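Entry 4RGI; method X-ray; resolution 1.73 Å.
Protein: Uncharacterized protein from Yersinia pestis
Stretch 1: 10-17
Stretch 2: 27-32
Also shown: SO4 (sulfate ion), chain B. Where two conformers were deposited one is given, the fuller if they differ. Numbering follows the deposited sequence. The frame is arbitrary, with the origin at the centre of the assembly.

Stretch 1 (10-17) SSSRILSI
Stretch 2 27-32: EIQFRE

Residues 14-17 and 27-30 form neighbouring antiparallel strands whose axes approach to 4.7 Å at 159°. Ile14 faces Phe30 (CA-CA 4.4 Å) and Ile17 faces Ile28 (CA-CA 4.7 Å) as non-hydrogen-bonded pairs; between them, Ser16 and Gln29 (CA-CA 5.2 Å) form a hydrogen-bonded pair. A bulge at Leu15 (phi/psi -95/-40) shifts the register by one, so Gln29 O accepts from both Leu15 N (2.8 Å) and, weakly, Ser16 N (3.5 Å). Gln29 N returns a bond to Ser16 O (2.9 Å), and Arg31 N donates to Arg13 O (2.8 Å) beyond the strand ends.

Ile14, Ile17, Ile28 and Phe30, all chi1 m, share one sheet face, where Ile14 CG2 meets Ile28 CG2 (3.8 Å) and Ile14 CG1 meets Phe30 CD2 (3.9 Å). On the other face, Ser16 OG (chi1 p) donates to OE1 of the extended Gln29 (chi1 t, chi2 t; 2.7 Å). Arg31 (m, t, t) reaches across to the loop of residues 11-13: NE and NH2 both donate to Ser11 O (3.0 and 3.3 Å), while Leu15 CD2 covers one guanidinium face, 3.4 Å from Arg31 NH1. Ser11 OG (chi1 t) braces the turn by accepting from Arg13 N and Ile14 N (each 3.1 Å), and donates to sulfate O3 (2.7 Å). Ser12 N and OG (chi1 p) bind sulfate O2 and O1 (2.8 and 2.7 Å).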

# COMPACT_ATOMS: atom_id res chain seq x y z
N SER A 10 -8.90 -2.01 7.93
CA SER A 10 -9.96 -3.00 7.77
C SER A 10 -10.25 -3.18 6.29
O SER A 10 -10.62 -2.22 5.60
CB SER A 10 -11.23 -2.59 8.53
OG SER A 10 -12.24 -3.57 8.37
N SER A 11 -10.08 -4.40 5.81
CA SER A 11 -10.22 -4.70 4.40
C SER A 11 -10.31 -6.20 4.22
O SER A 11 -9.67 -6.95 4.96
CB SER A 11 -9.03 -4.15 3.59
OG SER A 11 -9.05 -4.66 2.27
N SER A 12 -11.06 -6.64 3.22
CA SER A 12 -11.16 -8.07 2.96
C SER A 12 -9.88 -8.60 2.31
O SER A 12 -9.65 -9.80 2.26
CB SER A 12 -12.37 -8.36 2.07
OG SER A 12 -12.22 -7.85 0.76
N ARG A 13 -9.04 -7.70 1.82
CA ARG A 13 -7.85 -8.13 1.09
C ARG A 13 -6.55 -7.65 1.69
O ARG A 13 -5.49 -8.25 1.47
CB ARG A 13 -7.95 -7.68 -0.35
CG ARG A 13 -9.12 -8.30 -1.08
CD ARG A 13 -9.47 -7.51 -2.28
NE ARG A 13 -8.37 -7.49 -3.25
CZ ARG A 13 -8.39 -6.76 -4.35
NH1 ARG A 13 -9.45 -6.00 -4.60
NH2 ARG A 13 -7.36 -6.76 -5.20
N ILE A 14 -6.61 -6.55 2.44
CA ILE A 14 -5.41 -5.90 2.94
C ILE A 14 -5.41 -5.83 4.46
O ILE A 14 -6.42 -5.48 5.07
CB ILE A 14 -5.27 -4.49 2.32
CG1 ILE A 14 -5.08 -4.63 0.80
CG2 ILE A 14 -4.11 -3.71 2.96
CD1 ILE A 14 -5.25 -3.34 -0.01
N LEU A 15 -4.29 -6.18 5.07
CA LEU A 15 -4.17 -6.15 6.53
C LEU A 15 -3.58 -4.86 7.09
O LEU A 15 -4.02 -4.36 8.12
CB LEU A 15 -3.34 -7.34 7.01
CG LEU A 15 -3.94 -8.73 6.81
CD1 LEU A 15 -2.91 -9.78 7.15
CD2 LEU A 15 -5.17 -8.91 7.69
N SER A 16 -2.56 -4.32 6.41
CA SER A 16 -1.90 -3.11 6.89
C SER A 16 -1.16 -2.40 5.75
O SER A 16 -0.81 -3.01 4.75
CB SER A 16 -0.91 -3.42 8.02
OG SER A 16 0.14 -4.28 7.58
N ILE A 17 -0.95 -1.10 5.94
CA ILE A 17 -0.36 -0.24 4.92
C ILE A 17 0.61 0.70 5.58
O ILE A 17 0.27 1.33 6.57
CB ILE A 17 -1.43 0.61 4.19
CG1 ILE A 17 -2.44 -0.28 3.47
CG2 ILE A 17 -0.77 1.55 3.16
CD1 ILE A 17 -3.64 0.49 2.95
N GLU A 27 4.17 0.31 1.46
CA GLU A 27 4.25 -1.11 1.81
C GLU A 27 2.85 -1.62 2.12
O GLU A 27 2.13 -1.04 2.92
CB GLU A 27 5.18 -1.33 3.00
CG GLU A 27 5.60 -2.77 3.21
CD GLU A 27 6.74 -2.88 4.23
OE1 GLU A 27 7.91 -2.69 3.84
OE2 GLU A 27 6.45 -3.12 5.41
N ILE A 28 2.47 -2.71 1.46
CA ILE A 28 1.13 -3.25 1.62
C ILE A 28 1.22 -4.69 2.08
O ILE A 28 1.86 -5.50 1.43
CB ILE A 28 0.33 -3.22 0.31
CG1 ILE A 28 0.30 -1.80 -0.27
CG2 ILE A 28 -1.10 -3.73 0.57
CD1 ILE A 28 -0.51 -1.70 -1.55
N GLN A 29 0.61 -5.01 3.22
CA GLN A 29 0.53 -6.39 3.64
C GLN A 29 -0.84 -6.97 3.28
O GLN A 29 -1.86 -6.50 3.78
CB GLN A 29 0.80 -6.49 5.14
CG GLN A 29 0.59 -7.88 5.70
CD GLN A 29 0.82 -7.91 7.18
OE1 GLN A 29 0.55 -6.95 7.90
NE2 GLN A 29 1.34 -9.04 7.67
N PHE A 30 -0.87 -7.96 2.40
CA PHE A 30 -2.11 -8.58 1.95
C PHE A 30 -2.52 -9.76 2.84
O PHE A 30 -1.68 -10.39 3.47
CB PHE A 30 -1.97 -9.05 0.50
CG PHE A 30 -1.74 -7.93 -0.48
CD1 PHE A 30 -0.46 -7.58 -0.85
CD2 PHE A 30 -2.81 -7.25 -1.03
CE1 PHE A 30 -0.26 -6.55 -1.76
CE2 PHE A 30 -2.61 -6.23 -1.92
CZ PHE A 30 -1.34 -5.88 -2.29
N ARG A 31 -3.82 -10.06 2.88
CA ARG A 31 -4.30 -11.16 3.72
C ARG A 31 -3.67 -12.51 3.37
O ARG A 31 -3.07 -13.16 4.24
CB ARG A 31 -5.81 -11.28 3.63
CG ARG A 31 -6.54 -10.19 4.36
CD ARG A 31 -7.89 -10.67 4.86
NE ARG A 31 -8.52 -9.64 5.68
CZ ARG A 31 -8.58 -9.68 7.00
NH1 ARG A 31 -8.06 -10.70 7.67
NH2 ARG A 31 -9.17 -8.69 7.66
N GLU A 32 -3.81 -12.91 2.11
CA GLU A 32 -3.39 -14.23 1.64
C GLU A 32 -2.02 -14.19 0.93
O GLU A 32 -1.29 -15.19 0.92
CB GLU A 32 -4.48 -14.84 0.72
CG GLU A 32 -3.96 -15.62 -0.53
CD GLU A 32 -5.07 -16.26 -1.40
OE1 GLU A 32 -5.12 -17.50 -1.48
OE2 GLU A 32 -5.87 -15.52 -2.02
S SO4 B . -12.20 -4.29 0.69
O1 SO4 B . -11.68 -5.36 -0.13
O2 SO4 B . -12.73 -4.87 1.92
O3 SO4 B . -11.10 -3.38 1.00
O4 SO4 B . -13.27 -3.57 -0.02